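Local coordinates for protein aminoglycoside phosphotransferase (Streptomyces rimosus, PDB 6FUC) that probably phosphorylates the 3''-hydroxyl of streptomycin with ATP as phosphate donor, a reaction that confers resistance to the antibiotic, at residues A[3-6]-A[7-11]; A[52-55]-A[56-59]; A[60-63]-A[64-67]; A[138-141]-A[142-146]; A[126-130]-A[131-135]. All coordinates share one frame; numbering follows the deposited sequence. Where two conformers were deposited one is given.

Contact 1 of 5, residues A[3-6]-A[7-11]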
loop_
_atom_site.group_PDB
_atom_site.type_symbol
_atom_site.label_atom_id
_atom_site.label_comp_id
_atom_site.label_asym_id
_atom_site.label_seq_id
_atom_site.Cartn_x
_atom_site.Cartn_y
_atom_site.Cartn_z
ATOM N N ASP A 3 6.069 -20.794 5.762
ATOM C CA ASP A 3 5.426 -22.004 6.291
ATOM C C ASP A 3 4.339 -22.536 5.370
ATOM O O ASP A 3 3.140 -22.520 5.704
ATOM C CB ASP A 3 4.899 -21.712 7.679
ATOM C CG ASP A 3 5.886 -21.020 8.549
ATOM O OD1 ASP A 3 7.088 -21.252 8.372
ATOM O OD2 ASP A 3 5.469 -20.277 9.438
ATOM N N LEU A 4 4.774 -22.959 4.201
ATOM C CA LEU A 4 3.908 -23.337 3.131
ATOM C C LEU A 4 2.934 -24.398 3.536
ATOM O O LEU A 4 1.720 -24.248 3.273
ATOM C CB LEU A 4 4.601 -23.823 1.841
ATOM C CG LEU A 4 5.194 -22.870 0.854
ATOM C CD1 LEU A 4 5.793 -23.832 -0.167
ATOM C CD2 LEU A 4 4.106 -21.931 0.264
ATOM N N THR A 5 3.412 -25.448 4.192
ATOM C CA THR A 5 2.505 -26.514 4.530
ATOM C C THR A 5 1.445 -26.082 5.542
ATOM O O THR A 5 0.275 -26.416 5.325
ATOM C CB THR A 5 3.253 -27.813 4.773
ATOM O OG1 THR A 5 4.006 -28.196 3.575
ATOM C CG2 THR A 5 2.270 -28.958 5.123
ATOM N N ALA A 6 1.832 -25.372 6.604
ATOM C CA ALA A 6 0.851 -24.904 7.563
ATOM C C ALA A 6 -0.165 -23.972 6.876
ATOM O O ALA A 6 -1.374 -24.055 7.163
ATOM C CB ALA A 6 1.521 -24.182 8.718
ATOM N N PHE A 7 0.296 -23.105 5.971
ATOM C CA PHE A 7 -0.600 -22.155 5.341
ATOM C C PHE A 7 -1.564 -22.861 4.399
ATOM O O PHE A 7 -2.769 -22.603 4.418
ATOM C CB PHE A 7 0.216 -21.120 4.629
ATOM C CG PHE A 7 1.022 -20.194 5.529
ATOM C CD1 PHE A 7 0.778 -20.072 6.889
ATOM C CD2 PHE A 7 2.037 -19.461 4.968
ATOM C CE1 PHE A 7 1.512 -19.182 7.639
ATOM C CE2 PHE A 7 2.764 -18.536 5.695
ATOM C CZ PHE A 7 2.504 -18.453 7.057
ATOM N N LEU A 8 -1.047 -23.813 3.644
ATOM C CA LEU A 8 -1.904 -24.522 2.730
ATOM C C LEU A 8 -2.945 -25.372 3.533
ATOM O O LEU A 8 -4.083 -25.541 3.101
ATOM C CB LEU A 8 -1.106 -25.402 1.750
ATOM C CG LEU A 8 -0.424 -24.563 0.626
ATOM C CD1 LEU A 8 0.672 -25.372 -0.075
ATOM C CD2 LEU A 8 -1.447 -24.069 -0.381
ATOM N N THR A 9 -2.602 -25.825 4.729
ATOM C CA THR A 9 -3.568 -26.530 5.572
ATOM C C THR A 9 -4.769 -25.639 5.900
ATOM O O THR A 9 -5.903 -26.058 5.814
ATOM C CB THR A 9 -2.899 -27.087 6.809
ATOM O OG1 THR A 9 -1.867 -28.012 6.392
ATOM C CG2 THR A 9 -3.806 -27.821 7.632
ATOM N N LEU A 10 -4.481 -24.410 6.275
ATOM C CA LEU A 10 -5.541 -23.462 6.534
ATOM C C LEU A 10 -6.396 -23.275 5.300
ATOM O O LEU A 10 -7.623 -23.206 5.394
ATOM C CB LEU A 10 -5.029 -22.061 6.983
ATOM C CG LEU A 10 -4.334 -22.005 8.334
ATOM C CD1 LEU A 10 -3.693 -20.676 8.559
ATOM C CD2 LEU A 10 -5.376 -22.262 9.413
ATOM N N LEU A 11 -5.744 -23.082 4.126
ATOM C CA LEU A 11 -6.477 -22.758 2.932
ATOM C C LEU A 11 -7.306 -23.932 2.396
ATOM O O LEU A 11 -8.369 -23.747 1.819
ATOM C CB LEU A 11 -5.560 -22.237 1.865
ATOM C CG LEU A 11 -4.761 -20.976 2.223
ATOM C CD1 LEU A 11 -3.924 -20.532 1.053
ATOM C CD2 LEU A 11 -5.642 -19.860 2.790
#
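D3 and F7 face each other across the first turn of the N-terminal α-helix 4-12, which lies against the antiparallel sheet of the N-terminal lobe. The F7 ring is tucked beneath the start of the helix: D3 O sits above one ring face, offset toward the rim, and CB of D3 in the modelled conformer makes a CH-pi contact over the same ring, 4.2 Å from its centroid. With CG beside the backbone N (chi1 -68°), F7 turns its ring back under D3, and its side chain reaches F33 and C44 on the sheet. D3 occupies the N-cap position, yet its carboxylate makes no capping bond; its carbonyl O takes the F7 N-H at 2.9 Å, the first rung of the helix. The next rung follows from L8 N to L4 O, 2.8 Å. L8 lays CB and CG alongside that carbonyl, CG 3.4 Å from L4 O, and extends to W20 and F33, so F7 and L8 both serve the sheet side. T5 and T9 lie one turn apart on an exposed part of the helix. There T5 O is gripped twice, by the T9 N-H at 3.0 Å and by the T9 hydroxyl. The T9 hydroxyl is brought back along the helix by chi1 of -60°; its OG1 donates to T5 O at 2.9 Å, on the opposite face of the carbonyl plane from T9 N.

Contact 2 of 5, residues A[52-55]-A[56-59]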
loop_
_atom_site.group_PDB
_atom_site.type_symbol
_atom_site.label_atom_id
_atom_site.label_comp_id
_atom_site.label_asym_id
_atom_site.label_seq_id
_atom_site.Cartn_x
_atom_site.Cartn_y
_atom_site.Cartn_z
ATOM N N ALA A 52 -1.388 -8.135 12.893
ATOM C CA ALA A 52 -1.280 -7.284 11.677
ATOM C C ALA A 52 -2.235 -7.786 10.597
ATOM O O ALA A 52 -2.840 -6.991 9.881
ATOM C CB ALA A 52 0.134 -7.297 11.138
ATOM N N LEU A 53 -2.410 -9.126 10.490
ATOM C CA LEU A 53 -3.333 -9.631 9.435
ATOM C C LEU A 53 -4.813 -9.342 9.864
ATOM O O LEU A 53 -5.621 -9.042 9.012
ATOM C CB LEU A 53 -3.067 -11.076 9.170
ATOM C CG LEU A 53 -3.704 -11.595 7.896
ATOM C CD1 LEU A 53 -3.138 -10.960 6.639
ATOM C CD2 LEU A 53 -3.677 -13.123 7.853
ATOM N N GLU A 54 -5.114 -9.506 11.154
ATOM C CA GLU A 54 -6.447 -9.166 11.620
ATOM C C GLU A 54 -6.749 -7.685 11.347
ATOM O O GLU A 54 -7.869 -7.328 10.984
ATOM C CB GLU A 54 -6.611 -9.464 13.085
ATOM C CG GLU A 54 -8.049 -9.527 13.522
ATOM C CD GLU A 54 -8.176 -9.999 14.949
ATOM O OE1 GLU A 54 -7.348 -10.828 15.448
ATOM O OE2 GLU A 54 -9.135 -9.577 15.612
ATOM N N ALA A 55 -5.742 -6.856 11.576
ATOM C CA ALA A 55 -5.833 -5.415 11.241
ATOM C C ALA A 55 -6.180 -5.165 9.770
ATOM O O ALA A 55 -7.009 -4.305 9.455
ATOM C CB ALA A 55 -4.523 -4.689 11.632
ATOM N N GLU A 56 -5.543 -5.937 8.891
ATOM C CA GLU A 56 -5.845 -5.855 7.476
ATOM C C GLU A 56 -7.267 -6.321 7.189
ATOM O O GLU A 56 -7.986 -5.673 6.424
ATOM C CB GLU A 56 -4.801 -6.653 6.675
ATOM C CG GLU A 56 -5.087 -6.612 5.197
ATOM C CD GLU A 56 -3.956 -7.146 4.325
ATOM O OE1 GLU A 56 -2.803 -7.216 4.825
ATOM O OE2 GLU A 56 -4.239 -7.393 3.131
ATOM N N ARG A 57 -7.671 -7.455 7.766
ATOM C CA ARG A 57 -9.022 -7.941 7.614
ATOM C C ARG A 57 -10.015 -6.847 7.909
ATOM O O ARG A 57 -10.977 -6.617 7.184
ATOM C CB ARG A 57 -9.227 -9.158 8.540
ATOM C CG ARG A 57 -10.630 -9.700 8.481
ATOM C CD ARG A 57 -10.983 -10.581 9.659
ATOM N NE ARG A 57 -11.094 -9.745 10.847
ATOM C CZ ARG A 57 -11.340 -10.190 12.029
ATOM N NH1 ARG A 57 -11.262 -11.498 12.237
ATOM N NH2 ARG A 57 -11.488 -9.316 13.032
ATOM N N ASP A 58 -9.822 -6.215 9.081
ATOM C CA ASP A 58 -10.745 -5.192 9.525
ATOM C C ASP A 58 -10.807 -3.989 8.577
ATOM O O ASP A 58 -11.879 -3.417 8.352
ATOM C CB ASP A 58 -10.399 -4.764 10.945
ATOM C CG ASP A 58 -10.568 -5.838 11.992
ATOM O OD1 ASP A 58 -11.273 -6.863 11.744
ATOM O OD2 ASP A 58 -10.018 -5.645 13.101
ATOM N N ARG A 59 -9.653 -3.617 8.030
ATOM C CA ARG A 59 -9.592 -2.519 7.057
ATOM C C ARG A 59 -10.359 -2.865 5.790
ATOM O O ARG A 59 -11.119 -2.051 5.260
ATOM C CB ARG A 59 -8.154 -2.196 6.777
ATOM C CG ARG A 59 -7.534 -1.379 7.920
ATOM C CD ARG A 59 -6.020 -1.466 7.921
ATOM N NE ARG A 59 -5.394 -0.482 8.802
ATOM C CZ ARG A 59 -5.312 -0.675 10.101
ATOM N NH1 ARG A 59 -5.793 -1.757 10.702
ATOM N NH2 ARG A 59 -4.815 0.310 10.864
HETATM O O HOH W 1 -1.110 -7.067 6.983
HETATM O O HOH W 2 -10.586 -7.087 15.297
#
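A55 O receives two bonds from R59, and E54, R57 and D58 form a salt-bridge network on another flank of helix 50-63. R57 grips its neighbour D58 side-on: NE at 3.0 Å and NH2 at 2.8 Å both meet D58 OD1 in the guanidinium plane, NH2 on the syn lone pair. E54 runs alongside R57, its CG over one guanidinium face, 3.5 Å from NH2. E54 OE2 lies well out of that plane, so its pairing with R57 is one of charge alone; a water donating to E54 OE2 and D58 OD2 bridges the two acids. R59 starts beside its own N, runs extended to NE and turns its guanidinium at chi4 (80°), so that NH1 meets A55 O at 3.1 Å, above the carbonyl plane, while R59 N comes from the opposite face. R59 NE goes on to L213 O. Packing closes the inner side: L53 touches V45, L85 and W76, and W76 also makes a cation-pi contact with R57. E56 extends past L53 CD1 to form a salt bridge through OE1 with K43 on strand 40-45. This pair probably corresponds to the lysine–glutamate pair between the β3 strand and helix C of protein kinases, consistent with a part in ordering the nucleotide site.

Contact 3 of 5, residues A[60-63]-A[64-67]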
loop_
_atom_site.group_PDB
_atom_site.type_symbol
_atom_site.label_atom_id
_atom_site.label_comp_id
_atom_site.label_asym_id
_atom_site.label_seq_id
_atom_site.Cartn_x
_atom_site.Cartn_y
_atom_site.Cartn_z
ATOM N N VAL A 60 -10.175 -4.087 5.277
ATOM C CA VAL A 60 -10.857 -4.481 4.038
ATOM C C VAL A 60 -12.368 -4.492 4.290
ATOM O O VAL A 60 -13.165 -3.961 3.498
ATOM C CB VAL A 60 -10.382 -5.875 3.580
ATOM C CG1 VAL A 60 -11.188 -6.360 2.388
ATOM C CG2 VAL A 60 -8.880 -5.880 3.263
ATOM N N SER A 61 -12.774 -5.156 5.413
ATOM C CA SER A 61 -14.187 -5.209 5.693
ATOM C C SER A 61 -14.811 -3.848 5.916
ATOM O O SER A 61 -15.911 -3.561 5.450
ATOM C CB SER A 61 -14.393 -6.118 6.875
ATOM O OG SER A 61 -15.560 -6.082 7.316
ATOM N N TRP A 62 -14.130 -2.961 6.640
ATOM C CA TRP A 62 -14.654 -1.622 6.842
ATOM C C TRP A 62 -14.758 -0.873 5.515
ATOM O O TRP A 62 -15.773 -0.200 5.251
ATOM C CB TRP A 62 -13.819 -0.852 7.857
ATOM C CG TRP A 62 -14.276 0.534 8.070
ATOM C CD1 TRP A 62 -15.321 0.959 8.841
ATOM C CD2 TRP A 62 -13.759 1.736 7.453
ATOM N NE1 TRP A 62 -15.456 2.307 8.767
ATOM C CE2 TRP A 62 -14.496 2.824 7.942
ATOM C CE3 TRP A 62 -12.703 1.981 6.585
ATOM C CZ2 TRP A 62 -14.200 4.135 7.576
ATOM C CZ3 TRP A 62 -12.434 3.290 6.198
ATOM C CH2 TRP A 62 -13.189 4.314 6.699
ATOM N N LEU A 63 -13.725 -0.964 4.691
ATOM C CA LEU A 63 -13.768 -0.203 3.423
ATOM C C LEU A 63 -14.908 -0.638 2.557
ATOM O O LEU A 63 -15.463 0.181 1.792
ATOM C CB LEU A 63 -12.432 -0.287 2.678
ATOM C CG LEU A 63 -12.261 0.736 1.563
ATOM C CD1 LEU A 63 -12.100 2.142 2.101
ATOM C CD2 LEU A 63 -11.097 0.391 0.695
ATOM N N SER A 64 -15.326 -1.904 2.665
ATOM C CA SER A 64 -16.463 -2.389 1.906
ATOM C C SER A 64 -17.761 -1.666 2.279
ATOM O O SER A 64 -18.752 -1.837 1.572
ATOM C CB SER A 64 -16.661 -3.903 2.118
ATOM O OG SER A 64 -17.289 -4.253 3.332
ATOM N N THR A 65 -17.781 -0.926 3.382
ATOM C CA THR A 65 -18.970 -0.167 3.802
ATOM C C THR A 65 -18.878 1.318 3.414
ATOM O O THR A 65 -19.794 2.092 3.721
ATOM C CB THR A 65 -19.203 -0.257 5.307
ATOM O OG1 THR A 65 -18.242 0.534 6.034
ATOM C CG2 THR A 65 -19.199 -1.655 5.835
ATOM N N GLN A 66 -17.806 1.732 2.744
ATOM C CA GLN A 66 -17.460 3.121 2.504
ATOM C C GLN A 66 -17.608 3.576 1.050
ATOM O O GLN A 66 -17.211 4.670 0.692
ATOM C CB GLN A 66 -16.069 3.445 2.999
ATOM C CG GLN A 66 -15.900 3.189 4.489
ATOM C CD GLN A 66 -16.806 4.099 5.293
ATOM O OE1 GLN A 66 -16.684 5.328 5.179
ATOM N NE2 GLN A 66 -17.677 3.530 6.096
ATOM N N ASP A 67 -18.131 2.695 0.222
ATOM C CA ASP A 67 -18.284 3.031 -1.225
ATOM C C ASP A 67 -16.990 3.379 -1.919
ATOM O O ASP A 67 -16.949 4.315 -2.742
ATOM C CB ASP A 67 -19.365 4.063 -1.481
ATOM C CG ASP A 67 -19.823 4.092 -2.884
ATOM O OD1 ASP A 67 -19.812 3.078 -3.605
ATOM O OD2 ASP A 67 -20.278 5.159 -3.291
HETATM O O HOH W 3 -17.998 -5.471 5.279
#
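Q66 lies flat on the indole of W62, where helix 50-63 ends and the chain turns away. Amide and ring planes are only 6° apart, a stacked arrangement, with Q66 CD 3.5 Å from W62 CZ2. CG belongs to the same layer: it stands over the six-membered ring, 3.6 Å from its centroid, as a CH-pi contact. A bend at chi2 (-64°) lays the amide along the ring, and T65 fixes its rotation, for Q66 NE2 donates to T65 OG1 at 3.0 Å, nearly within the amide plane. That hydroxyl in turn donates to W62 O, at 2.7 Å and in the carbonyl plane. T65 OG1 stands between its own N and carbonyl carbon (chi1 73°), which brings it back under the helix end. The same W62 O also takes T65 N-H at 2.8 Å, from above the carbonyl plane, so the last-turn carbonyl is held twice and the T65 hydroxyl links the W62 carbonyl to the stacked amide. One residue earlier, S64 N still makes a helical bond to V60 O, 3.1 Å long. The type I turn from L63 to Q66 then takes over, closed by Q66 N to L63 O at 3.0 Å. P126 packs on the indole face opposite Q66, sandwiching the ring. L63 is buried against I68 and L210, Q66 touches L120, and D67 O is bound by R116 of helix 100-117, so the end of helix 50-63 meets the C-terminal lobe before the chain runs on to strand 73-79.

Contact 4 of 5, residues A[138-141]-A[142-146]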
loop_
_atom_site.group_PDB
_atom_site.type_symbol
_atom_site.label_atom_id
_atom_site.label_comp_id
_atom_site.label_asym_id
_atom_site.label_seq_id
_atom_site.Cartn_x
_atom_site.Cartn_y
_atom_site.Cartn_z
ATOM N N ALA A 138 9.543 2.729 11.955
ATOM C CA ALA A 138 10.875 2.872 11.352
ATOM C C ALA A 138 11.970 2.752 12.402
ATOM O O ALA A 138 12.979 2.140 12.125
ATOM C CB ALA A 138 10.960 4.204 10.654
ATOM N N ARG A 139 11.792 3.386 13.557
ATOM C CA ARG A 139 12.822 3.220 14.603
ATOM C C ARG A 139 13.065 1.745 14.927
ATOM O O ARG A 139 14.195 1.295 15.108
ATOM C CB ARG A 139 12.455 3.982 15.894
ATOM C CG ARG A 139 12.464 5.481 15.758
ATOM C CD ARG A 139 12.418 6.215 17.124
ATOM N NE ARG A 139 11.044 6.307 17.671
ATOM C CZ ARG A 139 10.350 7.471 17.735
ATOM N NH1 ARG A 139 10.909 8.631 17.348
ATOM N NH2 ARG A 139 9.125 7.512 18.215
ATOM N N ASP A 140 11.995 0.978 14.975
ATOM C CA ASP A 140 12.092 -0.447 15.275
ATOM C C ASP A 140 12.775 -1.271 14.165
ATOM O O ASP A 140 13.618 -2.123 14.407
ATOM C CB ASP A 140 10.655 -0.998 15.552
ATOM C CG ASP A 140 10.612 -2.508 15.719
ATOM O OD1 ASP A 140 11.315 -3.024 16.586
ATOM O OD2 ASP A 140 9.850 -3.195 14.973
ATOM N N VAL A 141 12.381 -1.016 12.909
ATOM C CA VAL A 141 13.015 -1.707 11.795
ATOM C C VAL A 141 14.530 -1.401 11.771
ATOM O O VAL A 141 15.349 -2.289 11.563
ATOM C CB VAL A 141 12.368 -1.326 10.461
ATOM C CG1 VAL A 141 13.024 -1.978 9.268
ATOM C CG2 VAL A 141 10.871 -1.646 10.447
ATOM N N VAL A 142 14.861 -0.123 11.966
ATOM C CA VAL A 142 16.264 0.326 11.951
ATOM C C VAL A 142 17.014 -0.277 13.142
ATOM O O VAL A 142 18.172 -0.753 12.977
ATOM C CB VAL A 142 16.327 1.860 11.919
ATOM C CG1 VAL A 142 17.711 2.400 12.246
ATOM C CG2 VAL A 142 15.826 2.374 10.572
ATOM N N ALA A 143 16.372 -0.310 14.309
ATOM C CA ALA A 143 16.982 -0.923 15.491
ATOM C C ALA A 143 17.280 -2.413 15.282
ATOM O O ALA A 143 18.311 -2.899 15.749
ATOM C CB ALA A 143 16.135 -0.695 16.740
ATOM N N ARG A 144 16.382 -3.114 14.576
ATOM C CA ARG A 144 16.534 -4.509 14.239
ATOM C C ARG A 144 17.460 -4.798 13.039
ATOM O O ARG A 144 17.625 -5.928 12.653
ATOM C CB ARG A 144 15.192 -5.217 14.055
ATOM C CG ARG A 144 14.412 -5.337 15.334
ATOM C CD ARG A 144 13.122 -6.105 15.160
ATOM N NE ARG A 144 12.111 -5.329 14.473
ATOM C CZ ARG A 144 11.681 -5.504 13.215
ATOM N NH1 ARG A 144 12.166 -6.423 12.390
ATOM N NH2 ARG A 144 10.737 -4.673 12.746
ATOM N N GLU A 145 17.981 -3.737 12.417
ATOM C CA GLU A 145 18.817 -3.817 11.237
ATOM C C GLU A 145 18.046 -4.624 10.171
ATOM O O GLU A 145 18.596 -5.459 9.464
ATOM C CB GLU A 145 20.195 -4.421 11.605
ATOM C CG GLU A 145 21.011 -3.535 12.561
ATOM C CD GLU A 145 22.412 -4.065 12.961
ATOM O OE1 GLU A 145 22.848 -5.149 12.486
ATOM O OE2 GLU A 145 23.090 -3.369 13.759
ATOM N N ALA A 146 16.772 -4.301 10.017
ATOM C CA ALA A 146 15.878 -5.066 9.114
ATOM C C ALA A 146 15.475 -4.347 7.839
ATOM O O ALA A 146 14.634 -4.807 7.118
ATOM C CB ALA A 146 14.654 -5.544 9.899
#
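The guanidinium of R144 has the D140 carboxylate at its edge and V141 CA over one of its faces. The carboxylate is turned 48° out of the guanidinium plane. Its OD2 nevertheless lies almost within that plane and receives NH2 at 2.8 Å, although the nitrogen approaches from above the carboxylate. NE adds two weaker bonds, to OD1 at 3.2 Å and to OD2 at 3.1 Å, making a salt bridge from the last turn of helix 131-143 to R144, four residues on and just past its end. The bend at chi3 (-74°) brings the arginine head back over the helix, where NH2 also passes 3.8 Å from V141 CG2. NH1 points to another partner, the terminal carboxylate of G272, so the arginine joins the end of this helix to the end of the chain.

The helix itself finishes in a Schellman motif. E145 leaves with positive phi (54°), A146 N returns to V141 O at 2.9 Å, and E145 N bonds to V142 O. The usual apolar pair accompanies it: V141 CG1 rests 4.0 Å from A146 CB. R144 N still bonds to D140 O, the last regular rung. On the inner side A138 and V142 pack on L165 of helix 161-168, and V147 covers V141 and V142.

An arginine at a helix C-terminus lies where carbonyls concentrate negative potential, and here it stands between two carboxylates as well. Its positive charge is therefore probably stabilised, and the helix end is secured by backbone and side-chain bonds together.

Contact 5 of 5, residues A[126-130]-A[131-135]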
loop_
_atom_site.group_PDB
_atom_site.type_symbol
_atom_site.label_atom_id
_atom_site.label_comp_id
_atom_site.label_asym_id
_atom_site.label_seq_id
_atom_site.Cartn_x
_atom_site.Cartn_y
_atom_site.Cartn_z
ATOM N N PRO A 126 -11.947 4.243 11.690
ATOM C CA PRO A 126 -11.453 3.521 12.854
ATOM C C PRO A 126 -9.940 3.377 12.913
ATOM O O PRO A 126 -9.386 3.007 13.958
ATOM C CB PRO A 126 -12.034 2.056 12.633
ATOM C CG PRO A 126 -13.191 2.284 11.806
ATOM C CD PRO A 126 -12.864 3.382 10.874
ATOM N N PHE A 127 -9.289 3.622 11.791
ATOM C CA PHE A 127 -7.882 3.207 11.601
ATOM C C PHE A 127 -6.995 4.429 11.407
ATOM O O PHE A 127 -7.397 5.440 10.812
ATOM C CB PHE A 127 -7.795 2.346 10.345
ATOM C CG PHE A 127 -8.777 1.211 10.362
ATOM C CD1 PHE A 127 -8.623 0.174 11.203
ATOM C CD2 PHE A 127 -9.876 1.239 9.541
ATOM C CE1 PHE A 127 -9.534 -0.875 11.249
ATOM C CE2 PHE A 127 -10.800 0.212 9.569
ATOM C CZ PHE A 127 -10.651 -0.846 10.437
ATOM N N THR A 128 -5.755 4.270 11.872
ATOM C CA THR A 128 -4.736 5.289 11.709
ATOM C C THR A 128 -3.444 4.698 11.156
ATOM O O THR A 128 -3.085 3.569 11.465
ATOM C CB THR A 128 -4.463 6.008 13.018
ATOM O OG1 THR A 128 -3.823 5.113 13.948
ATOM C CG2 THR A 128 -5.677 6.668 13.576
ATOM N N ARG A 129 -2.728 5.514 10.396
ATOM C CA ARG A 129 -1.307 5.223 10.059
ATOM C C ARG A 129 -0.565 6.557 10.133
ATOM O O ARG A 129 0.152 6.972 9.242
ATOM C CB ARG A 129 -1.126 4.531 8.702
ATOM C CG ARG A 129 -1.648 5.259 7.509
ATOM C CD ARG A 129 -0.716 5.144 6.335
ATOM N NE ARG A 129 0.544 5.859 6.658
ATOM C CZ ARG A 129 1.652 5.829 5.924
ATOM N NH1 ARG A 129 1.804 5.082 4.838
ATOM N NH2 ARG A 129 2.625 6.668 6.249
ATOM N N GLU A 130 -0.770 7.258 11.253
ATOM C CA GLU A 130 -0.272 8.581 11.437
ATOM C C GLU A 130 1.235 8.552 11.698
ATOM O O GLU A 130 1.828 7.498 11.980
ATOM C CB GLU A 130 -1.061 9.343 12.514
ATOM C CG GLU A 130 -2.455 9.717 12.065
ATOM C CD GLU A 130 -3.417 9.974 13.155
ATOM O OE1 GLU A 130 -3.200 9.461 14.326
ATOM O OE2 GLU A 130 -4.442 10.652 12.904
ATOM N N LEU A 131 1.837 9.743 11.609
ATOM C CA LEU A 131 3.283 9.778 11.558
ATOM C C LEU A 131 3.905 9.254 12.836
ATOM O O LEU A 131 4.983 8.670 12.802
ATOM C CB LEU A 131 3.704 11.223 11.258
ATOM C CG LEU A 131 5.190 11.445 11.170
ATOM C CD1 LEU A 131 5.870 10.510 10.205
ATOM C CD2 LEU A 131 5.411 12.876 10.782
ATOM N N GLY A 132 3.307 9.517 13.992
ATOM C CA GLY A 132 3.935 9.007 15.210
ATOM C C GLY A 132 4.054 7.510 15.224
ATOM O O GLY A 132 5.089 6.944 15.640
ATOM N N GLU A 133 3.023 6.800 14.750
ATOM C CA GLU A 133 3.095 5.351 14.605
ATOM C C GLU A 133 4.126 4.913 13.565
ATOM O O GLU A 133 4.884 3.967 13.779
ATOM C CB GLU A 133 1.743 4.782 14.189
ATOM C CG GLU A 133 1.767 3.278 13.848
ATOM C CD GLU A 133 0.416 2.703 13.536
ATOM O OE1 GLU A 133 -0.611 3.392 13.694
ATOM O OE2 GLU A 133 0.421 1.473 13.268
ATOM N N MET A 134 4.107 5.581 12.423
ATOM C CA MET A 134 4.999 5.146 11.359
ATOM C C MET A 134 6.442 5.424 11.702
ATOM O O MET A 134 7.324 4.630 11.361
ATOM C CB MET A 134 4.555 5.760 10.061
ATOM C CG MET A 134 3.144 5.316 9.609
ATOM S SD MET A 134 2.589 3.656 9.863
ATOM C CE MET A 134 3.702 3.045 8.596
ATOM N N PHE A 135 6.710 6.576 12.341
ATOM C CA PHE A 135 8.059 6.886 12.716
ATOM C C PHE A 135 8.540 5.888 13.758
ATOM O O PHE A 135 9.680 5.407 13.718
ATOM C CB PHE A 135 8.221 8.333 13.158
ATOM C CG PHE A 135 9.607 8.831 12.921
ATOM C CD1 PHE A 135 9.982 9.341 11.703
ATOM C CD2 PHE A 135 10.612 8.721 13.864
ATOM C CE1 PHE A 135 11.198 9.852 11.427
ATOM C CE2 PHE A 135 11.906 9.197 13.598
ATOM C CZ PHE A 135 12.172 9.645 12.334
HETATM O O HOH W 4 -1.317 5.884 13.737
#
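E130, M134 and R129 carry the entry into helix 131-143. E130 is the N-cap residue, and its carbonyl opens the helix by accepting M134 N-H at 3.0 Å, in the carbonyl plane. Its side chain leads away to a salt bridge between OE2 and R215, while E179 takes up the N-H of L131. M134 and R129 cross at about a right angle: M134 CG passes 3.7 Å from R129 NH2 and 3.4 Å from R129 O, with the sulfur lying near R129 CB. R129 starts with CG between its N and carbonyl carbon (chi1 59°) and bends at chi2 and chi3, taking NH1 to the carbonyl of G188. That glycine belongs to an H-G-D sequence, which in related kinases is part of the catalytic loop. A water ties the outer side together, receiving E130 N-H at 2.9 Å, donating to E133 OE1 at 2.6 Å and meeting T128 OG1 at the same distance. E133 thus reaches the N-cap residue's N-H through water. Carboxylates of E133 and E179 near the helix start would suit its positive end, and in the modelled conformer the M134 methyl CE covers one face of the buried R129 guanidinium.

How the contacts relate
Along the chain the order is contact 1, 2, 3, 5, 4. Contact 1 stands apart on helix 4-12, its centre about 19 Å from that of contact 2 with the N-terminal sheet between them. Contacts 2 and 3 share helix 50-63, centres about 12 Å apart, and carry it from the sheet toward the C-terminal lobe. Contacts 5 and 4 share helix 131-143, as its start and its end, centres about 17 Å apart. The two helices meet through the loop of contact 5: F127 packs on D58, R59 and W62. This two-lobed arrangement is that of the kinase fold, and the F127 packing links its lobes.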